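Local structure of putative N-acetylmuramoyl-L-alanine amidase,autolysin cwp6 (Peptoclostridium difficile, 5J72) at residues Y271-N275 / R346-N350; T515-N519 / V591-Y597. The protein is a cell-wall protein that probably hydrolyses the amide bond between N-acetylmuramic acid and L-alanine in peptidoglycan, carrying CWB2 modules for attachment to the cell wall. One frame throughout, in Å; residues are numbered along the deposited sequence.

Contact 1: Y271-N275 / R346-N350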
ATOM      1  N   TYR A 271       0.807   4.706  11.123  1.00 27.81           N
ATOM      2  CA  TYR A 271       0.715   4.408   9.693  1.00 25.45           C
ATOM      3  C   TYR A 271       1.990   3.747   9.216  1.00 23.25           C
ATOM      4  O   TYR A 271       1.950   3.039   8.227  1.00 22.53           O
ATOM      5  CB  TYR A 271       0.420   5.665   8.872  1.00 26.81           C
ATOM      6  CG  TYR A 271      -1.072   5.889   8.840  1.00 27.20           C
ATOM      7  CD1 TYR A 271      -1.698   6.689   9.795  1.00 32.74           C
ATOM      8  CD2 TYR A 271      -1.863   5.287   7.872  1.00 27.30           C
ATOM      9  CE1 TYR A 271      -3.066   6.892   9.775  1.00 38.40           C
ATOM     10  CE2 TYR A 271      -3.247   5.475   7.855  1.00 33.13           C
ATOM     11  CZ  TYR A 271      -3.840   6.284   8.804  1.00 37.46           C
ATOM     12  OH  TYR A 271      -5.198   6.498   8.803  1.00 34.28           O
ATOM     13  N   ASP A 272       3.115   3.930   9.889  1.00 21.79           N
ATOM     14  CA  ASP A 272       4.321   3.192   9.495  1.00 20.99           C
ATOM     15  C   ASP A 272       4.065   1.686   9.768  1.00 23.54           C
ATOM     16  O   ASP A 272       4.379   0.804   8.944  1.00 19.65           O
ATOM     17  CB  ASP A 272       5.509   3.680  10.352  1.00 21.97           C
ATOM     18  CG  ASP A 272       5.902   5.091   9.973  1.00 29.55           C
ATOM     19  OD1 ASP A 272       5.922   5.401   8.748  1.00 27.93           O
ATOM     20  OD2 ASP A 272       6.166   5.910  10.888  1.00 27.13           O
ATOM     21  N   ALA A 273       3.506   1.386  10.971  1.00 20.92           N
ATOM     22  CA  ALA A 273       3.215  -0.009  11.354  1.00 22.34           C
ATOM     23  C   ALA A 273       2.170  -0.595  10.323  1.00 21.70           C
ATOM     24  O   ALA A 273       2.335  -1.694   9.790  1.00 20.42           O
ATOM     25  CB  ALA A 273       2.663  -0.043  12.786  1.00 23.14           C
ATOM     26  N   LEU A 274       1.124   0.138  10.061  1.00 20.29           N
ATOM     27  CA  LEU A 274       0.115  -0.314   9.106  1.00 21.41           C
ATOM     28  C   LEU A 274       0.717  -0.544   7.734  1.00 22.08           C
ATOM     29  O   LEU A 274       0.457  -1.575   7.105  1.00 19.52           O
ATOM     30  CB  LEU A 274      -0.928   0.883   8.962  0.62 20.39           C
ATOM     31  CG  LEU A 274      -2.156   0.629   8.068  0.62 24.93           C
ATOM     32  CD1 LEU A 274      -3.228   1.669   8.365  0.62 26.45           C
ATOM     33  CD2 LEU A 274      -1.857   0.731   6.612  0.62 27.26           C
ATOM     34  N   ASN A 275       1.553   0.406   7.259  1.00 18.18           N
ATOM     35  CA  ASN A 275       2.145   0.238   5.929  1.00 20.88           C
ATOM     36  C   ASN A 275       3.033  -1.018   5.787  1.00 18.94           C
ATOM     37  O   ASN A 275       3.113  -1.521   4.698  1.00 19.68           O
ATOM     38  CB  ASN A 275       3.031   1.511   5.579  1.00 21.44           C
ATOM     39  CG  ASN A 275       2.121   2.608   4.997  1.00 22.77           C
ATOM     40  OD1 ASN A 275       1.149   2.270   4.297  1.00 20.54           O
ATOM     41  ND2 ASN A 275       2.320   3.917   5.295  1.00 19.34           N
ATOM     42  N   ARG A 346       1.953   9.283   4.945  1.00 23.11           N
ATOM     43  CA  ARG A 346       1.492   7.867   4.937  1.00 21.83           C
ATOM     44  C   ARG A 346       1.440   7.305   3.500  1.00 22.47           C
ATOM     45  O   ARG A 346       1.671   6.103   3.328  1.00 19.89           O
ATOM     46  CB  ARG A 346       0.105   7.754   5.651  1.00 20.15           C
ATOM     47  CG  ARG A 346      -1.009   8.414   4.840  1.00 22.92           C
ATOM     48  CD  ARG A 346      -2.327   8.421   5.612  1.00 30.40           C
ATOM     49  NE  ARG A 346      -2.226   9.294   6.762  1.00 36.31           N
ATOM     50  CZ  ARG A 346      -3.248   9.631   7.537  1.00 44.57           C
ATOM     51  NH1 ARG A 346      -4.465   9.171   7.279  1.00 41.08           N
ATOM     52  NH2 ARG A 346      -3.059  10.421   8.582  1.00 41.03           N
ATOM     53  N   HIS A 347       1.179   8.165   2.457  1.00 20.07           N
ATOM     54  CA  HIS A 347       1.072   7.656   1.099  1.00 20.91           C
ATOM     55  C   HIS A 347       2.395   7.440   0.504  1.00 21.25           C
ATOM     56  O   HIS A 347       2.602   6.413  -0.138  1.00 20.77           O
ATOM     57  CB  HIS A 347       0.221   8.589   0.233  1.00 21.29           C
ATOM     58  CG  HIS A 347      -1.117   8.845   0.839  1.00 24.06           C
ATOM     59  ND1 HIS A 347      -1.502  10.102   1.255  1.00 23.20           N
ATOM     60  CD2 HIS A 347      -2.164   8.017   1.088  1.00 25.13           C
ATOM     61  CE1 HIS A 347      -2.732  10.022   1.744  1.00 25.21           C
ATOM     62  NE2 HIS A 347      -3.157   8.774   1.658  1.00 27.03           N
ATOM     63  N   GLU A 348       3.358   8.405   0.704  1.00 19.82           N
ATOM     64  CA  GLU A 348       4.708   8.147   0.197  1.00 18.72           C
ATOM     65  C   GLU A 348       5.304   6.991   0.921  1.00 18.26           C
ATOM     66  O   GLU A 348       6.020   6.191   0.300  1.00 18.62           O
ATOM     67  CB  GLU A 348       5.680   9.392   0.326  1.00 17.60           C
ATOM     68  CG  GLU A 348       6.912   9.102  -0.568  1.00 21.80           C
ATOM     69  CD  GLU A 348       7.859  10.304  -0.638  1.00 29.08           C
ATOM     70  OE1 GLU A 348       7.809  11.119   0.271  1.00 27.42           O
ATOM     71  OE2 GLU A 348       8.632  10.385  -1.601  1.00 32.44           O
ATOM     72  N   THR A 349       5.036   6.847   2.220  1.00 18.58           N
ATOM     73  CA  THR A 349       5.662   5.685   2.900  1.00 18.78           C
ATOM     74  C   THR A 349       5.025   4.329   2.348  1.00 16.68           C
ATOM     75  O   THR A 349       5.717   3.364   2.139  1.00 17.40           O
ATOM     76  CB  THR A 349       5.376   5.783   4.391  1.00 22.27           C
ATOM     77  OG1 THR A 349       5.931   7.042   4.881  1.00 21.47           O
ATOM     78  CG2 THR A 349       6.003   4.617   5.134  1.00 22.47           C
ATOM     79  N   ASN A 350       3.719   4.359   2.120  1.00 16.84           N
ATOM     80  CA  ASN A 350       3.053   3.169   1.530  1.00 18.02           C
ATOM     81  C   ASN A 350       3.709   2.829   0.187  1.00 18.52           C
ATOM     82  O   ASN A 350       4.073   1.668  -0.085  1.00 16.75           O
ATOM     83  CB  ASN A 350       1.587   3.481   1.372  1.00 14.89           C
ATOM     84  CG  ASN A 350       0.805   2.269   0.858  1.00 19.76           C
ATOM     85  OD1 ASN A 350       0.333   2.297  -0.288  1.00 17.36           O
ATOM     86  ND2 ASN A 350       0.656   1.165   1.661  1.00 15.87           N
TER
HETATM   87  O   HOH W   1       7.345   7.224   7.166  1.00 28.44           O
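Two nearly parallel helices from successive CWB2 repeats meet here in a largely polar contact between modules: the segments 271-275 and 346-350 belong to helices 270-283 and 346-357. The axes of the two segments approach to 9.7 Å and cross at -29°, a separation that leaves room for side chains between the backbones, and 321 Å² of surface is buried. At one end Arg346 lays its guanidinium flat on the ring of Tyr271, the planes 17° apart. Its CZ sits 3.9 Å from the centroid of the Tyr271 ring in a cation-pi contact, while CD adds a CH-pi contact over the ring. Arginine suits this place because its planar charged end can stack and still donate in its own plane, as NH1 does to the carbonyl of Ser371. One turn further on, the buried Asn275 bridges to the other helix with both ends of its amide. ND2 of Asn275 donates to O of Arg346 (3.0 Å), a carbonyl that also accepts the helical bond from N of Asn350, and OD1 of Asn275 accepts from ND2 of Asn350 (2.9 Å). A water spans the side, donating to OD1 of Asp272 (2.8 Å) and to OG1 of Thr349 (2.7 Å); that threonine hydroxyl also bonds to the carbonyl of Asp345. Asn350 reaches beyond the pair, its amide bonding to backbone O of Ile391 and N of Ile393 in strand 391-394. Ile393 packs against Tyr271, Leu274 and Asn275, so with the bonds of Asn350 this strand touches both helices, while Ala264 of strand 260-265 touches Asp272 and Ala273.

Contact 2: T515-N519 / V591-Y597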
ATOM      1  N   THR A 515       6.202  20.833 -23.120  1.00 24.23           N
ATOM      2  CA  THR A 515       5.275  21.792 -23.709  1.00 24.77           C
ATOM      3  C   THR A 515       4.241  21.123 -24.589  1.00 27.27           C
ATOM      4  O   THR A 515       3.064  21.514 -24.547  1.00 30.31           O
ATOM      5  CB  THR A 515       6.047  22.867 -24.521  1.00 28.41           C
ATOM      6  OG1 THR A 515       7.149  23.315 -23.697  1.00 29.95           O
ATOM      7  CG2 THR A 515       5.172  24.066 -24.781  1.00 31.30           C
ATOM      8  N   ALA A 516       4.635  20.114 -25.379  1.00 31.85           N
ATOM      9  CA  ALA A 516       3.645  19.425 -26.241  1.00 33.77           C
ATOM     10  C   ALA A 516       2.557  18.840 -25.367  1.00 33.54           C
ATOM     11  O   ALA A 516       1.379  18.909 -25.710  1.00 32.75           O
ATOM     12  CB  ALA A 516       4.299  18.293 -27.023  1.00 33.14           C
ATOM     13  N   LEU A 517       2.956  18.286 -24.204  1.00 31.61           N
ATOM     14  CA  LEU A 517       2.002  17.704 -23.276  1.00 31.12           C
ATOM     15  C   LEU A 517       1.054  18.755 -22.838  1.00 29.65           C
ATOM     16  O   LEU A 517      -0.168  18.529 -22.818  1.00 31.46           O
ATOM     17  CB  LEU A 517       2.703  17.100 -22.044  1.00 32.27           C
ATOM     18  CG  LEU A 517       1.761  16.434 -21.029  1.00 35.86           C
ATOM     19  CD1 LEU A 517       0.961  15.301 -21.727  1.00 37.87           C
ATOM     20  CD2 LEU A 517       2.565  15.863 -19.895  1.00 39.70           C
ATOM     21  N   SER A 518       1.573  19.923 -22.455  1.00 29.37           N
ATOM     22  CA  SER A 518       0.684  21.020 -22.007  1.00 26.43           C
ATOM     23  C   SER A 518      -0.321  21.377 -23.096  1.00 28.59           C
ATOM     24  O   SER A 518      -1.505  21.544 -22.838  1.00 29.61           O
ATOM     25  CB  SER A 518       1.518  22.259 -21.701  1.00 27.74           C
ATOM     26  OG  SER A 518       0.719  23.242 -21.068  1.00 29.61           O
ATOM     27  N   ASN A 519       0.164  21.505 -24.330  1.00 33.13           N
ATOM     28  CA  ASN A 519      -0.689  21.868 -25.479  1.00 37.35           C
ATOM     29  C   ASN A 519      -1.718  20.774 -25.801  1.00 38.56           C
ATOM     30  O   ASN A 519      -2.769  21.072 -26.372  1.00 38.22           O
ATOM     31  CB  ASN A 519       0.209  22.168 -26.709  1.00 37.67           C
ATOM     32  CG  ASN A 519       0.964  23.444 -26.510  1.00 37.41           C
ATOM     33  OD1 ASN A 519       0.544  24.301 -25.696  1.00 33.45           O
ATOM     34  ND2 ASN A 519       2.110  23.640 -27.128  1.00 33.52           N
ATOM     35  N   VAL A 591       9.212  26.805 -21.939  1.00 24.66           N
ATOM     36  CA  VAL A 591       7.833  26.321 -21.541  1.00 21.98           C
ATOM     37  C   VAL A 591       6.835  27.456 -21.438  1.00 25.97           C
ATOM     38  O   VAL A 591       5.626  27.194 -21.322  1.00 26.83           O
ATOM     39  CB  VAL A 591       7.881  25.489 -20.237  1.00 22.55           C
ATOM     40  CG1 VAL A 591       8.763  24.247 -20.477  1.00 20.87           C
ATOM     41  CG2 VAL A 591       8.439  26.308 -19.069  1.00 22.30           C
ATOM     42  N   LEU A 592       7.330  28.710 -21.478  1.00 25.96           N
ATOM     43  CA  LEU A 592       6.414  29.855 -21.470  1.00 27.74           C
ATOM     44  C   LEU A 592       6.130  30.254 -22.934  1.00 29.18           C
ATOM     45  O   LEU A 592       4.993  30.333 -23.365  1.00 31.02           O
ATOM     46  CB  LEU A 592       7.071  31.036 -20.707  1.00 27.67           C
ATOM     47  CG  LEU A 592       6.654  31.155 -19.244  1.00 32.19           C
ATOM     48  CD1 LEU A 592       6.933  29.869 -18.500  1.00 30.40           C
ATOM     49  CD2 LEU A 592       7.359  32.302 -18.589  1.00 28.62           C
ATOM     50  N   ARG A 593       7.192  30.437 -23.709  1.00 31.22           N
ATOM     51  CA  ARG A 593       7.065  30.906 -25.096  1.00 29.66           C
ATOM     52  C   ARG A 593       6.285  29.980 -25.961  1.00 30.55           C
ATOM     53  O   ARG A 593       5.498  30.426 -26.790  1.00 31.83           O
ATOM     54  CB  ARG A 593       8.489  31.116 -25.672  1.00 28.81           C
ATOM     55  CG  ARG A 593       8.490  31.594 -27.172  1.00 31.43           C
ATOM     56  CD  ARG A 593       9.959  31.838 -27.615  1.00 31.90           C
ATOM     57  NE  ARG A 593      10.648  30.565 -27.849  1.00 29.58           N
ATOM     58  CZ  ARG A 593      11.537  29.995 -27.038  1.00 26.68           C
ATOM     59  NH1 ARG A 593      11.903  30.598 -25.908  1.00 24.86           N
ATOM     60  NH2 ARG A 593      12.035  28.797 -27.331  1.00 22.53           N
ATOM     61  N   ASN A 594       6.449  28.678 -25.786  1.00 30.18           N
ATOM     62  CA  ASN A 594       5.773  27.745 -26.673  1.00 29.77           C
ATOM     63  C   ASN A 594       4.523  27.105 -26.109  1.00 31.56           C
ATOM     64  O   ASN A 594       3.976  26.168 -26.691  1.00 29.58           O
ATOM     65  CB  ASN A 594       6.773  26.627 -27.052  1.00 31.83           C
ATOM     66  CG  ASN A 594       7.798  27.164 -27.998  1.00 35.14           C
ATOM     67  OD1 ASN A 594       7.415  27.882 -28.924  1.00 37.10           O
ATOM     68  ND2 ASN A 594       9.094  26.945 -27.806  1.00 35.15           N
ATOM     69  N   ASN A 595       4.078  27.583 -24.989  1.00 32.46           N
ATOM     70  CA  ASN A 595       2.861  27.031 -24.382  1.00 34.26           C
ATOM     71  C   ASN A 595       1.606  27.817 -24.881  1.00 35.97           C
ATOM     72  O   ASN A 595       1.591  29.039 -24.756  1.00 35.98           O
ATOM     73  CB  ASN A 595       2.974  27.214 -22.864  1.00 33.10           C
ATOM     74  CG  ASN A 595       2.350  26.094 -22.105  1.00 36.39           C
ATOM     75  OD1 ASN A 595       1.206  25.707 -22.406  1.00 29.94           O
ATOM     76  ND2 ASN A 595       3.051  25.529 -21.131  1.00 30.72           N
ATOM     77  N   ASN A 596       0.579  27.143 -25.390  1.00 33.76           N
ATOM     78  CA  ASN A 596      -0.627  27.870 -25.822  1.00 37.05           C
ATOM     79  C   ASN A 596      -1.530  28.126 -24.615  1.00 37.74           C
ATOM     80  O   ASN A 596      -2.601  28.697 -24.782  1.00 38.12           O
ATOM     81  CB  ASN A 596      -1.399  27.055 -26.822  1.00 39.30           C
ATOM     82  CG  ASN A 596      -0.620  26.849 -28.082  1.00 45.43           C
ATOM     83  OD1 ASN A 596      -0.769  25.804 -28.721  1.00 48.19           O
ATOM     84  ND2 ASN A 596       0.210  27.782 -28.503  1.00 46.37           N
ATOM     85  N   TYR A 597      -1.112  27.688 -23.395  1.00 34.07           N
ATOM     86  CA  TYR A 597      -1.928  27.859 -22.200  1.00 29.58           C
ATOM     87  C   TYR A 597      -1.179  28.633 -21.171  1.00 28.25           C
ATOM     88  O   TYR A 597       0.046  28.782 -21.277  1.00 29.27           O
ATOM     89  CB  TYR A 597      -2.400  26.470 -21.693  1.00 30.42           C
ATOM     90  CG  TYR A 597      -3.249  25.874 -22.782  1.00 32.31           C
ATOM     91  CD1 TYR A 597      -4.597  26.199 -22.889  1.00 37.48           C
ATOM     92  CD2 TYR A 597      -2.684  25.120 -23.788  1.00 35.00           C
ATOM     93  CE1 TYR A 597      -5.349  25.802 -23.986  1.00 43.49           C
ATOM     94  CE2 TYR A 597      -3.428  24.716 -24.896  1.00 43.63           C
ATOM     95  CZ  TYR A 597      -4.763  25.061 -24.987  1.00 48.81           C
ATOM     96  OH  TYR A 597      -5.507  24.664 -26.074  1.00 53.42           O
TER
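Thr515, a turn into helix 511-521, turns its side chain toward the segment 591-597. Its methyl CG2 lies 3.1 Å from O of Asn594 and its OG1 3.7 Å from CG1 of Val591; the hydroxyl itself is hydrogen-bonded to the carbonyl of Leu511, so this buried residue can face the segment 591-597 without an unsatisfied hydroxyl. Ser518, one turn on, is small enough to let the chains approach, and its OG donates to OD1 of Asn595 (2.8 Å). Asn519 then reads the backbone with both ends of its amide: ND2 donates to O of Asn594 (3.2 Å) and OD1 accepts from N of Asn596 (2.9 Å), both nearly linear. The same OD1 lies near the edge of the Tyr597 ring, 3.8 Å from CD2.

Across the interface, Asn595 shapes the chain leaving helix 590-593. Its ND2 returns to O of Val591 (3.1 Å), and its OD1 accepts from N of Tyr597 (3.2 Å), forming an Asx turn. In the amidase domain this turn leads into the central strand 599-606, while Val591 packs on strand 525-532, its side chain about 6 Å from that of the zinc ligand His530.

Overall arrangement
Contact 1 comes first along the chain and is complete before contact 2 begins. Their centres lie 36 Å apart, with about 20 Å between nearest atoms, and they share no helix or sheet. Contact 1 sits about 7 Å from the centre of the chain, where it joins the second and third CWB2 repeats; contact 2 is about 35 Å from that centre, in the C-terminal amidase domain, joining two connections that flank strands of one mixed sheet. One contact therefore works between modules of the cell-wall-binding part, and the other within the zinc-containing domain, consistent with a protein that keeps wall attachment and probable peptidoglycan cleavage in separate domains of one chain.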